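Local structure of uncharacterized protein (Sinorhizobium meliloti, 4HUJ) at residues A[39-44]-A[158-163]; A[89-94]-A[124-129]; A[96-101]-A[137-142]. The protein is of unknown function but probably binds a nicotinamide dinucleotide and works as an oxidoreductase. All blocks are in the same frame, centred on the assembly; numbering follows the deposited sequence.

Contact 1 of 3, residues A[39-44]-A[158-163]; sequences AERFTA and ADPDKG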
ATOM      1  N   ALA A  39       4.216   8.913   0.139  1.00 15.95           N
ATOM      2  CA  ALA A  39       5.018   9.823  -0.685  1.00 15.89           C
ATOM      3  C   ALA A  39       6.262  10.292   0.074  1.00 16.00           C
ATOM      4  O   ALA A  39       7.361  10.323  -0.488  1.00 15.91           O
ATOM      5  CB  ALA A  39       4.179  11.011  -1.145  1.00 15.89           C
ATOM      6  N   GLU A  40       6.087  10.629   1.353  1.00 15.93           N
ATOM      7  CA  GLU A  40       7.194  11.083   2.203  1.00 16.17           C
ATOM      8  C   GLU A  40       8.263  10.009   2.363  1.00 16.27           C
ATOM      9  O   GLU A  40       9.466  10.294   2.316  1.00 16.22           O
ATOM     10  CB  GLU A  40       6.678  11.531   3.575  1.00 16.56           C
ATOM     11  CG  GLU A  40       7.773  12.082   4.516  1.00 17.31           C
ATOM     12  CD  GLU A  40       7.219  12.847   5.709  1.00 19.29           C
ATOM     13  OE1 GLU A  40       5.978  13.000   5.814  1.00 19.79           O
ATOM     14  OE2 GLU A  40       8.037  13.303   6.543  1.00 20.01           O
ATOM     15  N   ARG A  41       7.822   8.769   2.545  1.00 15.76           N
ATOM     16  CA  ARG A  41       8.760   7.669   2.714  1.00 15.79           C
ATOM     17  C   ARG A  41       9.515   7.339   1.427  1.00 15.75           C
ATOM     18  O   ARG A  41      10.707   7.056   1.473  1.00 15.79           O
ATOM     19  CB  ARG A  41       8.053   6.434   3.275  1.00 15.71           C
ATOM     20  CG  ARG A  41       7.629   6.585   4.730  1.00 16.10           C
ATOM     21  CD  ARG A  41       8.849   6.810   5.620  1.00 16.90           C
ATOM     22  NE  ARG A  41       8.978   8.181   6.114  1.00 17.54           N
ATOM     23  CZ  ARG A  41      10.133   8.825   6.279  1.00 18.25           C
ATOM     24  NH1 ARG A  41      11.282   8.260   5.919  1.00 18.13           N
ATOM     25  NH2 ARG A  41      10.136  10.059   6.774  1.00 18.80           N
ATOM     26  N   PHE A  42       8.821   7.373   0.291  1.00 16.13           N
ATOM     27  CA  PHE A  42       9.463   7.148  -1.009  1.00 16.81           C
ATOM     28  C   PHE A  42      10.525   8.223  -1.278  1.00 17.53           C
ATOM     29  O   PHE A  42      11.646   7.917  -1.714  1.00 17.46           O
ATOM     30  CB  PHE A  42       8.420   7.104  -2.130  1.00 16.48           C
ATOM     31  CG  PHE A  42       7.828   5.734  -2.362  1.00 16.41           C
ATOM     32  CD1 PHE A  42       8.291   4.930  -3.398  1.00 16.25           C
ATOM     33  CD2 PHE A  42       6.813   5.247  -1.541  1.00 15.53           C
ATOM     34  CE1 PHE A  42       7.747   3.661  -3.623  1.00 15.94           C
ATOM     35  CE2 PHE A  42       6.265   3.985  -1.750  1.00 15.34           C
ATOM     36  CZ  PHE A  42       6.727   3.188  -2.796  1.00 14.73           C
ATOM     37  N   THR A  43      10.170   9.470  -0.977  1.00 18.09           N
ATOM     38  CA  THR A  43      11.059  10.616  -1.151  1.00 19.12           C
ATOM     39  C   THR A  43      12.306  10.519  -0.273  1.00 19.57           C
ATOM     40  O   THR A  43      13.426  10.699  -0.761  1.00 19.41           O
ATOM     41  CB  THR A  43      10.307  11.938  -0.902  1.00 19.24           C
ATOM     42  OG1 THR A  43       9.238  12.034  -1.843  1.00 19.98           O
ATOM     43  CG2 THR A  43      11.229  13.150  -1.067  1.00 19.50           C
ATOM     44  N   ALA A  44      12.113  10.213   1.008  1.00 19.78           N
ATOM     45  CA  ALA A  44      13.234  10.081   1.936  1.00 20.52           C
ATOM     46  C   ALA A  44      14.186   8.964   1.504  1.00 20.96           C
ATOM     47  O   ALA A  44      15.402   9.079   1.677  1.00 21.08           O
ATOM     48  CB  ALA A  44      12.737   9.849   3.349  1.00 20.39           C
ATOM     49  N   ALA A 158       6.808   9.022   9.603  1.00 18.01           N
ATOM     50  CA  ALA A 158       8.026   9.282  10.369  1.00 18.54           C
ATOM     51  C   ALA A 158       9.223   8.493   9.837  1.00 19.23           C
ATOM     52  O   ALA A 158       9.054   7.496   9.132  1.00 18.58           O
ATOM     53  CB  ALA A 158       7.788   8.962  11.834  1.00 19.02           C
ATOM     54  N   ASP A 159      10.430   8.956  10.158  1.00 19.81           N
ATOM     55  CA  ASP A 159      11.640   8.208   9.847  1.00 21.05           C
ATOM     56  C   ASP A 159      11.563   6.842  10.527  1.00 21.42           C
ATOM     57  O   ASP A 159      11.425   6.774  11.752  1.00 21.06           O
ATOM     58  CB  ASP A 159      12.879   8.963  10.342  1.00 21.33           C
ATOM     59  CG  ASP A 159      14.183   8.369   9.830  1.00 22.76           C
ATOM     60  OD1 ASP A 159      14.250   7.153   9.542  1.00 23.15           O
ATOM     61  OD2 ASP A 159      15.163   9.138   9.724  1.00 25.00           O
ATOM     62  N   PRO A 160      11.637   5.753   9.737  1.00 22.23           N
ATOM     63  CA  PRO A 160      11.534   4.408  10.313  1.00 23.43           C
ATOM     64  C   PRO A 160      12.736   3.963  11.150  1.00 25.05           C
ATOM     65  O   PRO A 160      12.613   3.014  11.923  1.00 24.93           O
ATOM     66  CB  PRO A 160      11.383   3.505   9.084  1.00 23.10           C
ATOM     67  CG  PRO A 160      11.997   4.273   7.967  1.00 22.51           C
ATOM     68  CD  PRO A 160      11.710   5.715   8.262  1.00 22.27           C
ATOM     69  N   ASP A 161      13.882   4.627  10.993  1.00 26.97           N
ATOM     70  CA  ASP A 161      15.083   4.300  11.774  1.00 29.34           C
ATOM     71  C   ASP A 161      15.099   5.058  13.102  1.00 30.50           C
ATOM     72  O   ASP A 161      15.222   6.286  13.117  1.00 31.01           O
ATOM     73  CB  ASP A 161      16.357   4.604  10.969  1.00 29.93           C
ATOM     74  CG  ASP A 161      17.635   4.154  11.681  1.00 31.50           C
ATOM     75  OD1 ASP A 161      17.573   3.250  12.545  1.00 33.64           O
ATOM     76  OD2 ASP A 161      18.713   4.706  11.367  1.00 33.62           O
ATOM     77  N   LYS A 162      14.975   4.323  14.210  1.00 31.66           N
ATOM     78  CA  LYS A 162      14.934   4.934  15.541  1.00 32.68           C
ATOM     79  C   LYS A 162      16.149   4.581  16.397  1.00 33.08           C
ATOM     80  O   LYS A 162      16.015   4.248  17.583  1.00 33.85           O
ATOM     81  CB  LYS A 162      13.637   4.579  16.275  1.00 32.80           C
ATOM     82  CG  LYS A 162      12.386   5.050  15.567  1.00 33.65           C
ATOM     83  CD  LYS A 162      11.504   5.867  16.502  1.00 35.78           C
ATOM     84  CE  LYS A 162      10.149   6.165  15.875  1.00 36.86           C
ATOM     85  NZ  LYS A 162      10.225   6.484  14.415  1.00 37.29           N
ATOM     86  N   GLY A 163      17.331   4.657  15.786  1.00 33.16           N
ATOM     87  CA  GLY A 163      18.589   4.392  16.478  1.00 32.86           C
ATOM     88  C   GLY A 163      18.791   2.931  16.817  1.00 32.38           C
ATOM     89  O   GLY A 163      19.693   2.287  16.286  1.00 32.76           O
TER
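NH2 of R41 is hydrogen-bonded to the backbone O of A157, just ahead of the loop 158-163, and the guanidinium it belongs to lies against A158, D159 and P160. A158 O is only 3.1 Å from R41 NE, but this is not a hydrogen bond: the oxygen stands 3.0 Å above the guanidinium plane, near its margin, and the N-H does not point at it. On that same face D159 N comes within 3.6 Å of R41 NH2, which lays the peptide unit joining A158 to D159 over the cation. P160 approaches obliquely, its CD 3.5 Å from R41 NH1, and the two side chains run antiparallel alongside one another. R41 gets there by folding. CG leaves anti to the carbonyl carbon (chi1 -71°), and bends at chi2 (-61°) and chi3 (107°) swing the end of the chain toward the loop.

In the fold, this arginine rides on helix 32-44, the helix that follows strand 26-30 and its glycine-rich turn, a pattern consistent with a Rossmann-type dinucleotide-binding unit. The loop leads from helix 153-156 into strand 166-173, and P160 is backbone hydrogen-bonded to R167 of that strand. A39, E40 and T43 pack against helix 61-67.

Acidic groups lie near the buried guanidinium and would probably temper its charge: E40 OE2 makes a long salt bridge of 3.9 Å to R41 NH2, and D159 OD1 is 4.8 Å from R41 NH1. That carboxylate oxygen also closes an Asx turn, accepting D161 N at 2.9 Å from above the carboxylate plane. Within the helix, A39 O takes both T43 N and, at 2.9 Å, T43 OG1, which reach it from opposite faces of its plane.

Contact 2 of 3, residues A[89-94]-A[124-129]; sequences VPYDSI and RDLGGR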
ATOM      1  N   VAL A  89      -6.296   3.919  -0.608  1.00 15.26           N
ATOM      2  CA  VAL A  89      -7.547   4.667  -0.686  1.00 15.10           C
ATOM      3  C   VAL A  89      -8.533   3.978   0.247  1.00 14.48           C
ATOM      4  O   VAL A  89      -8.261   2.863   0.706  1.00 14.32           O
ATOM      5  CB  VAL A  89      -8.119   4.692  -2.131  1.00 15.38           C
ATOM      6  CG1 VAL A  89      -7.313   5.654  -3.019  1.00 16.31           C
ATOM      7  CG2 VAL A  89      -8.186   3.280  -2.728  1.00 16.65           C
ATOM      8  N   PRO A  90      -9.673   4.631   0.544  1.00 13.68           N
ATOM      9  CA  PRO A  90     -10.661   3.969   1.403  1.00 13.48           C
ATOM     10  C   PRO A  90     -11.124   2.648   0.798  1.00 13.26           C
ATOM     11  O   PRO A  90     -11.216   2.518  -0.423  1.00 13.06           O
ATOM     12  CB  PRO A  90     -11.808   4.985   1.455  1.00 13.43           C
ATOM     13  CG  PRO A  90     -11.118   6.312   1.274  1.00 13.49           C
ATOM     14  CD  PRO A  90     -10.066   6.020   0.230  1.00 13.92           C
ATOM     15  N   TYR A  91     -11.394   1.672   1.653  1.00 13.24           N
ATOM     16  CA  TYR A  91     -11.840   0.354   1.208  1.00 13.32           C
ATOM     17  C   TYR A  91     -13.002   0.433   0.202  1.00 14.08           C
ATOM     18  O   TYR A  91     -12.996  -0.253  -0.828  1.00 14.19           O
ATOM     19  CB  TYR A  91     -12.209  -0.501   2.430  1.00 12.81           C
ATOM     20  CG  TYR A  91     -12.715  -1.879   2.091  1.00 11.89           C
ATOM     21  CD1 TYR A  91     -11.837  -2.895   1.708  1.00 11.78           C
ATOM     22  CD2 TYR A  91     -14.073  -2.165   2.150  1.00 10.92           C
ATOM     23  CE1 TYR A  91     -12.307  -4.161   1.393  1.00 12.13           C
ATOM     24  CE2 TYR A  91     -14.557  -3.428   1.836  1.00 11.01           C
ATOM     25  CZ  TYR A  91     -13.672  -4.419   1.457  1.00 12.08           C
ATOM     26  OH  TYR A  91     -14.160  -5.677   1.155  1.00 12.87           O
ATOM     27  N   ASP A  92     -13.981   1.285   0.496  1.00 15.29           N
ATOM     28  CA  ASP A  92     -15.146   1.461  -0.375  1.00 16.58           C
ATOM     29  C   ASP A  92     -14.845   2.118  -1.730  1.00 16.72           C
ATOM     30  O   ASP A  92     -15.682   2.067  -2.643  1.00 17.59           O
ATOM     31  CB  ASP A  92     -16.231   2.250   0.352  1.00 16.91           C
ATOM     32  CG  ASP A  92     -16.944   1.427   1.399  1.00 18.75           C
ATOM     33  OD1 ASP A  92     -17.350   0.287   1.093  1.00 22.58           O
ATOM     34  OD2 ASP A  92     -17.110   1.931   2.522  1.00 21.74           O
ATOM     35  N   SER A  93     -13.669   2.734  -1.851  1.00 16.66           N
ATOM     36  CA  SER A  93     -13.244   3.383  -3.094  1.00 16.87           C
ATOM     37  C   SER A  93     -12.594   2.412  -4.079  1.00 17.15           C
ATOM     38  O   SER A  93     -12.459   2.727  -5.267  1.00 17.18           O
ATOM     39  CB  SER A  93     -12.252   4.517  -2.801  1.00 16.73           C
ATOM     40  OG  SER A  93     -12.875   5.591  -2.125  1.00 17.34           O
ATOM     41  N   ILE A  94     -12.185   1.243  -3.591  1.00 17.27           N
ATOM     42  CA  ILE A  94     -11.361   0.334  -4.393  1.00 17.95           C
ATOM     43  C   ILE A  94     -12.058  -0.152  -5.667  1.00 18.78           C
ATOM     44  O   ILE A  94     -11.499  -0.019  -6.759  1.00 18.88           O
ATOM     45  CB  ILE A  94     -10.806  -0.851  -3.552  1.00 17.80           C
ATOM     46  CG1 ILE A  94      -9.804  -0.329  -2.517  1.00 17.41           C
ATOM     47  CG2 ILE A  94     -10.119  -1.876  -4.444  1.00 17.47           C
ATOM     48  CD1 ILE A  94      -9.294  -1.399  -1.526  1.00 16.42           C
ATOM     49  N   ARG A 124     -15.726  -4.245   9.677  1.00 13.67           N
ATOM     50  CA  ARG A 124     -16.866  -4.539   8.837  1.00 14.25           C
ATOM     51  C   ARG A 124     -17.257  -6.015   8.895  1.00 14.59           C
ATOM     52  O   ARG A 124     -16.395  -6.890   8.988  1.00 13.67           O
ATOM     53  CB  ARG A 124     -16.556  -4.142   7.398  1.00 14.19           C
ATOM     54  CG  ARG A 124     -17.737  -4.269   6.463  1.00 14.20           C
ATOM     55  CD  ARG A 124     -17.498  -3.498   5.198  1.00 13.83           C
ATOM     56  NE  ARG A 124     -17.372  -2.067   5.448  1.00 12.89           N
ATOM     57  CZ  ARG A 124     -17.300  -1.144   4.497  1.00 12.20           C
ATOM     58  NH1 ARG A 124     -17.354  -1.485   3.214  1.00 13.14           N
ATOM     59  NH2 ARG A 124     -17.177   0.123   4.837  1.00 12.49           N
ATOM     60  N   ASP A 125     -18.564  -6.280   8.847  1.00 15.29           N
ATOM     61  CA  ASP A 125     -19.057  -7.640   8.667  1.00 16.69           C
ATOM     62  C   ASP A 125     -18.968  -8.001   7.184  1.00 16.99           C
ATOM     63  O   ASP A 125     -19.713  -7.470   6.354  1.00 17.18           O
ATOM     64  CB  ASP A 125     -20.497  -7.773   9.200  1.00 16.57           C
ATOM     65  CG  ASP A 125     -21.037  -9.202   9.125  1.00 18.78           C
ATOM     66  OD1 ASP A 125     -20.372 -10.096   8.556  1.00 19.68           O
ATOM     67  OD2 ASP A 125     -22.151  -9.427   9.646  1.00 20.35           O
ATOM     68  N   LEU A 126     -18.035  -8.894   6.852  1.00 17.40           N
ATOM     69  CA  LEU A 126     -17.867  -9.367   5.482  1.00 18.18           C
ATOM     70  C   LEU A 126     -18.228 -10.842   5.376  1.00 19.04           C
ATOM     71  O   LEU A 126     -17.760 -11.548   4.479  1.00 18.65           O
ATOM     72  CB  LEU A 126     -16.437  -9.125   4.996  1.00 18.25           C
ATOM     73  CG  LEU A 126     -16.022  -7.654   4.934  1.00 17.63           C
ATOM     74  CD1 LEU A 126     -14.524  -7.553   4.709  1.00 18.71           C
ATOM     75  CD2 LEU A 126     -16.788  -6.930   3.840  1.00 17.37           C
ATOM     76  N   GLY A 127     -19.071 -11.289   6.304  1.00 20.12           N
ATOM     77  CA  GLY A 127     -19.537 -12.675   6.338  1.00 21.52           C
ATOM     78  C   GLY A 127     -18.428 -13.684   6.549  1.00 22.29           C
ATOM     79  O   GLY A 127     -18.492 -14.799   6.022  1.00 23.50           O
ATOM     80  N   GLY A 128     -17.408 -13.296   7.314  1.00 22.62           N
ATOM     81  CA  GLY A 128     -16.270 -14.172   7.606  1.00 22.52           C
ATOM     82  C   GLY A 128     -15.130 -14.103   6.603  1.00 22.05           C
ATOM     83  O   GLY A 128     -14.002 -14.509   6.917  1.00 23.01           O
ATOM     84  N   ARG A 129     -15.415 -13.598   5.402  1.00 21.03           N
ATOM     85  CA  ARG A 129     -14.407 -13.462   4.346  1.00 19.92           C
ATOM     86  C   ARG A 129     -13.369 -12.417   4.727  1.00 18.62           C
ATOM     87  O   ARG A 129     -13.674 -11.463   5.442  1.00 18.59           O
ATOM     88  CB  ARG A 129     -15.047 -13.064   3.017  1.00 20.53           C
ATOM     89  CG  ARG A 129     -16.044 -14.070   2.452  1.00 22.23           C
ATOM     90  CD  ARG A 129     -16.202 -13.869   0.961  1.00 25.81           C
ATOM     91  NE  ARG A 129     -14.996 -14.269   0.238  1.00 28.30           N
ATOM     92  CZ  ARG A 129     -14.722 -13.931  -1.018  1.00 29.08           C
ATOM     93  NH1 ARG A 129     -15.563 -13.173  -1.711  1.00 29.37           N
ATOM     94  NH2 ARG A 129     -13.597 -14.353  -1.580  1.00 31.23           N
TER
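R124 meets D92 end-on, NH1 and NH2 each taking one carboxylate oxygen in a two-pronged salt bridge that ties the loop after strand 84-88 to the loop before helix 131-138, at the surface of the Rossmann-type fold. NH1 lies 2.8 Å from D92 OD1 and NH2 2.9 Å from D92 OD2, both bonds nearly straight and on the syn sides of the oxygens, though well out of the carboxylate plane. Both oxygens lie close to the guanidinium plane, while the carboxylate is twisted 26° against it. R124 runs out extended and turns only at chi3 (-63°), which brings the guanidinium round to D92.

Y91 stands almost perpendicular to the same guanidinium, the two planes 84° apart. The approach is at the ring's edge, not over its face: NH1 of R124 lies near the plane of the ring, 3.5 Å from Y91 CD2. R124 has further partners: NE forms a salt bridge with D117, and NH2 also bonds to the backbone O of I116. A leucine in place of R124 would probably leave the D92 and D117 carboxylates without their shared cation and free the two loops to shift apart.

Beyond R124, L126 opens a type I' turn that ends at R129. Its side chain comes at Y91 from the opposite direction, and both methyls, CD1 and CD2, sit 4.0 Å from Y91 OH.

Contact 3 of 3, residues A[96-101]-A[137-142]; sequences DIVTQV and ELVPGA
V98, L138 and V139 bring no ring, amide or carboxylate side chain to one another, and the flat group at their meeting is a peptide of the backbone. L138 O, from the unit joining L138 to V139, lies 3.7 Å from V98 CG2. The remaining contacts are between aliphatic carbons. CG2 of V98 also touches L138 CB at 3.8 Å, the two side chains lying roughly perpendicular. V139 sits against the branch point of V98: its CG1 comes to 3.7 Å from V98 CB and to 3.8 Å from V98 CG1, while V98 CG2 turns to L138. The first torsion of V98 (-63°) gives CG2 that place, in the crowded position between backbone N and carbonyl carbon.

The contact joins the C-terminal part of helix 94-98 to that of helix 131-138, two helices of the Rossmann-type fold. Each segment contains a turn: type I from V98 to V101, type II from V139 to A142. In the second, G141 has backbone angles at which a CB would jam against the carbonyl O of P140. In segment 96-101, Q100 NE2 bonds to D96 O at 3.2 Å. W104 packs on V139 and A142 from a neighbouring loop.

With only carbon and one carbonyl oxygen meeting across it, the contact between these two segments is van der Waals packing without a directional bond, so its fit rests on the shapes of the side chains.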
ATOM      1  N   ASP A  96     -14.448   0.885  -7.670  1.00 22.98           N
ATOM      2  CA  ASP A  96     -14.595   1.849  -8.774  1.00 24.34           C
ATOM      3  C   ASP A  96     -13.264   2.226  -9.421  1.00 24.43           C
ATOM      4  O   ASP A  96     -13.231   2.607 -10.591  1.00 24.80           O
ATOM      5  CB  ASP A  96     -15.334   3.119  -8.327  1.00 24.86           C
ATOM      6  CG  ASP A  96     -16.837   2.910  -8.152  1.00 27.14           C
ATOM      7  OD1 ASP A  96     -17.359   1.826  -8.494  1.00 29.98           O
ATOM      8  OD2 ASP A  96     -17.503   3.847  -7.661  1.00 30.20           O
ATOM      9  N   ILE A  97     -12.174   2.137  -8.660  1.00 24.53           N
ATOM     10  CA  ILE A  97     -10.840   2.409  -9.200  1.00 24.77           C
ATOM     11  C   ILE A  97     -10.318   1.235 -10.035  1.00 25.25           C
ATOM     12  O   ILE A  97      -9.946   1.413 -11.195  1.00 25.16           O
ATOM     13  CB  ILE A  97      -9.827   2.797  -8.084  1.00 24.56           C
ATOM     14  CG1 ILE A  97     -10.204   4.152  -7.480  1.00 24.39           C
ATOM     15  CG2 ILE A  97      -8.383   2.843  -8.622  1.00 24.61           C
ATOM     16  CD1 ILE A  97      -9.504   4.471  -6.167  1.00 24.90           C
ATOM     17  N   VAL A  98     -10.306   0.041  -9.450  1.00 25.75           N
ATOM     18  CA  VAL A  98      -9.654  -1.115 -10.081  1.00 26.49           C
ATOM     19  C   VAL A  98     -10.442  -1.728 -11.245  1.00 27.30           C
ATOM     20  O   VAL A  98      -9.876  -2.454 -12.063  1.00 27.42           O
ATOM     21  CB  VAL A  98      -9.259  -2.209  -9.053  1.00 26.38           C
ATOM     22  CG1 VAL A  98      -8.232  -1.662  -8.056  1.00 26.39           C
ATOM     23  CG2 VAL A  98     -10.485  -2.770  -8.338  1.00 26.06           C
ATOM     24  N   THR A  99     -11.735  -1.425 -11.318  1.00 28.20           N
ATOM     25  CA  THR A  99     -12.581  -1.899 -12.416  1.00 29.64           C
ATOM     26  C   THR A  99     -12.170  -1.283 -13.765  1.00 30.05           C
ATOM     27  O   THR A  99     -12.545  -1.788 -14.819  1.00 30.35           O
ATOM     28  CB  THR A  99     -14.097  -1.675 -12.124  1.00 29.60           C
ATOM     29  OG1 THR A  99     -14.890  -2.433 -13.049  1.00 30.96           O
ATOM     30  CG2 THR A  99     -14.483  -0.197 -12.215  1.00 30.25           C
ATOM     31  N   GLN A 100     -11.383  -0.208 -13.709  1.00 30.70           N
ATOM     32  CA  GLN A 100     -10.901   0.499 -14.900  1.00 31.43           C
ATOM     33  C   GLN A 100      -9.850  -0.299 -15.675  1.00 31.73           C
ATOM     34  O   GLN A 100      -9.609  -0.031 -16.853  1.00 31.84           O
ATOM     35  CB  GLN A 100     -10.349   1.880 -14.519  1.00 31.55           C
ATOM     36  CG  GLN A 100     -11.422   2.886 -14.081  1.00 32.67           C
ATOM     37  CD  GLN A 100     -10.851   4.143 -13.433  1.00 34.11           C
ATOM     38  OE1 GLN A 100      -9.805   4.658 -13.840  1.00 35.34           O
ATOM     39  NE2 GLN A 100     -11.547   4.648 -12.418  1.00 33.79           N
ATOM     40  N   VAL A 101      -9.229  -1.269 -15.006  1.00 31.99           N
ATOM     41  CA  VAL A 101      -8.246  -2.161 -15.622  1.00 32.30           C
ATOM     42  C   VAL A 101      -8.838  -3.564 -15.730  1.00 32.43           C
ATOM     43  O   VAL A 101      -9.354  -4.108 -14.751  1.00 32.59           O
ATOM     44  CB  VAL A 101      -6.921  -2.197 -14.815  1.00 32.35           C
ATOM     45  CG1 VAL A 101      -5.992  -3.300 -15.325  1.00 32.12           C
ATOM     46  CG2 VAL A 101      -6.219  -0.846 -14.870  1.00 32.64           C
ATOM     47  N   GLU A 137     -10.291 -10.524  -5.644  1.00 19.72           N
ATOM     48  CA  GLU A 137     -11.276 -10.894  -6.667  1.00 21.38           C
ATOM     49  C   GLU A 137     -11.593  -9.751  -7.629  1.00 21.76           C
ATOM     50  O   GLU A 137     -11.991  -9.991  -8.777  1.00 22.14           O
ATOM     51  CB  GLU A 137     -12.554 -11.421  -6.015  1.00 21.70           C
ATOM     52  CG  GLU A 137     -12.399 -12.832  -5.481  1.00 24.79           C
ATOM     53  CD  GLU A 137     -13.609 -13.328  -4.723  1.00 28.15           C
ATOM     54  OE1 GLU A 137     -14.510 -12.522  -4.400  1.00 30.23           O
ATOM     55  OE2 GLU A 137     -13.655 -14.543  -4.444  1.00 30.96           O
ATOM     56  N   LEU A 138     -11.406  -8.516  -7.164  1.00 21.95           N
ATOM     57  CA  LEU A 138     -11.609  -7.320  -7.988  1.00 22.54           C
ATOM     58  C   LEU A 138     -10.423  -7.022  -8.910  1.00 22.55           C
ATOM     59  O   LEU A 138     -10.530  -6.191  -9.816  1.00 22.62           O
ATOM     60  CB  LEU A 138     -11.902  -6.095  -7.110  1.00 22.39           C
ATOM     61  CG  LEU A 138     -13.130  -6.127  -6.199  1.00 22.93           C
ATOM     62  CD1 LEU A 138     -13.076  -4.963  -5.224  1.00 23.90           C
ATOM     63  CD2 LEU A 138     -14.430  -6.114  -7.005  1.00 23.95           C
ATOM     64  N   VAL A 139      -9.293  -7.689  -8.667  1.00 22.60           N
ATOM     65  CA  VAL A 139      -8.109  -7.551  -9.519  1.00 22.36           C
ATOM     66  C   VAL A 139      -7.606  -8.912 -10.044  1.00 22.74           C
ATOM     67  O   VAL A 139      -6.475  -9.316  -9.749  1.00 22.32           O
ATOM     68  CB  VAL A 139      -6.957  -6.753  -8.821  1.00 22.12           C
ATOM     69  CG1 VAL A 139      -7.310  -5.282  -8.711  1.00 22.04           C
ATOM     70  CG2 VAL A 139      -6.634  -7.330  -7.442  1.00 21.82           C
ATOM     71  N   PRO A 140      -8.443  -9.625 -10.832  1.00 23.16           N
ATOM     72  CA  PRO A 140      -8.031 -10.945 -11.318  1.00 23.22           C
ATOM     73  C   PRO A 140      -6.764 -10.850 -12.160  1.00 22.77           C
ATOM     74  O   PRO A 140      -6.606  -9.911 -12.950  1.00 23.19           O
ATOM     75  CB  PRO A 140      -9.219 -11.391 -12.181  1.00 23.35           C
ATOM     76  CG  PRO A 140      -9.859 -10.119 -12.616  1.00 23.72           C
ATOM     77  CD  PRO A 140      -9.724  -9.206 -11.433  1.00 23.50           C
ATOM     78  N   GLY A 141      -5.855 -11.797 -11.967  1.00 22.09           N
ATOM     79  CA  GLY A 141      -4.580 -11.763 -12.659  1.00 21.23           C
ATOM     80  C   GLY A 141      -3.477 -11.125 -11.835  1.00 20.39           C
ATOM     81  O   GLY A 141      -2.307 -11.437 -12.031  1.00 21.01           O
ATOM     82  N   ALA A 142      -3.845 -10.230 -10.915  1.00 19.58           N
ATOM     83  CA  ALA A 142      -2.863  -9.570 -10.056  1.00 18.36           C
ATOM     84  C   ALA A 142      -2.421 -10.489  -8.927  1.00 17.61           C
ATOM     85  O   ALA A 142      -3.206 -11.302  -8.435  1.00 18.07           O
ATOM     86  CB  ALA A 142      -3.432  -8.280  -9.478  1.00 18.70           C
TER

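Contacts 2 and 3 are neighbours, their centres 15 Å apart, and they join directly: R129 NH2 makes a 2.9 Å salt bridge with E137 OE2, and V89 CG2 packs on I97 CD1 at 3.9 Å. Their segments alternate along the chain, and both contacts, one polar and one apolar, join the region 89-101 to the region 124-142. Both are nested inside the loop closed by contact 1, which lies on the opposite side of the chain's centre, about 28 Å from contact 2 and 30 Å from contact 3 between centres. Segment 39-44 of contact 1 lies on the helix that follows the glycine-rich turn, which probably binds the dinucleotide.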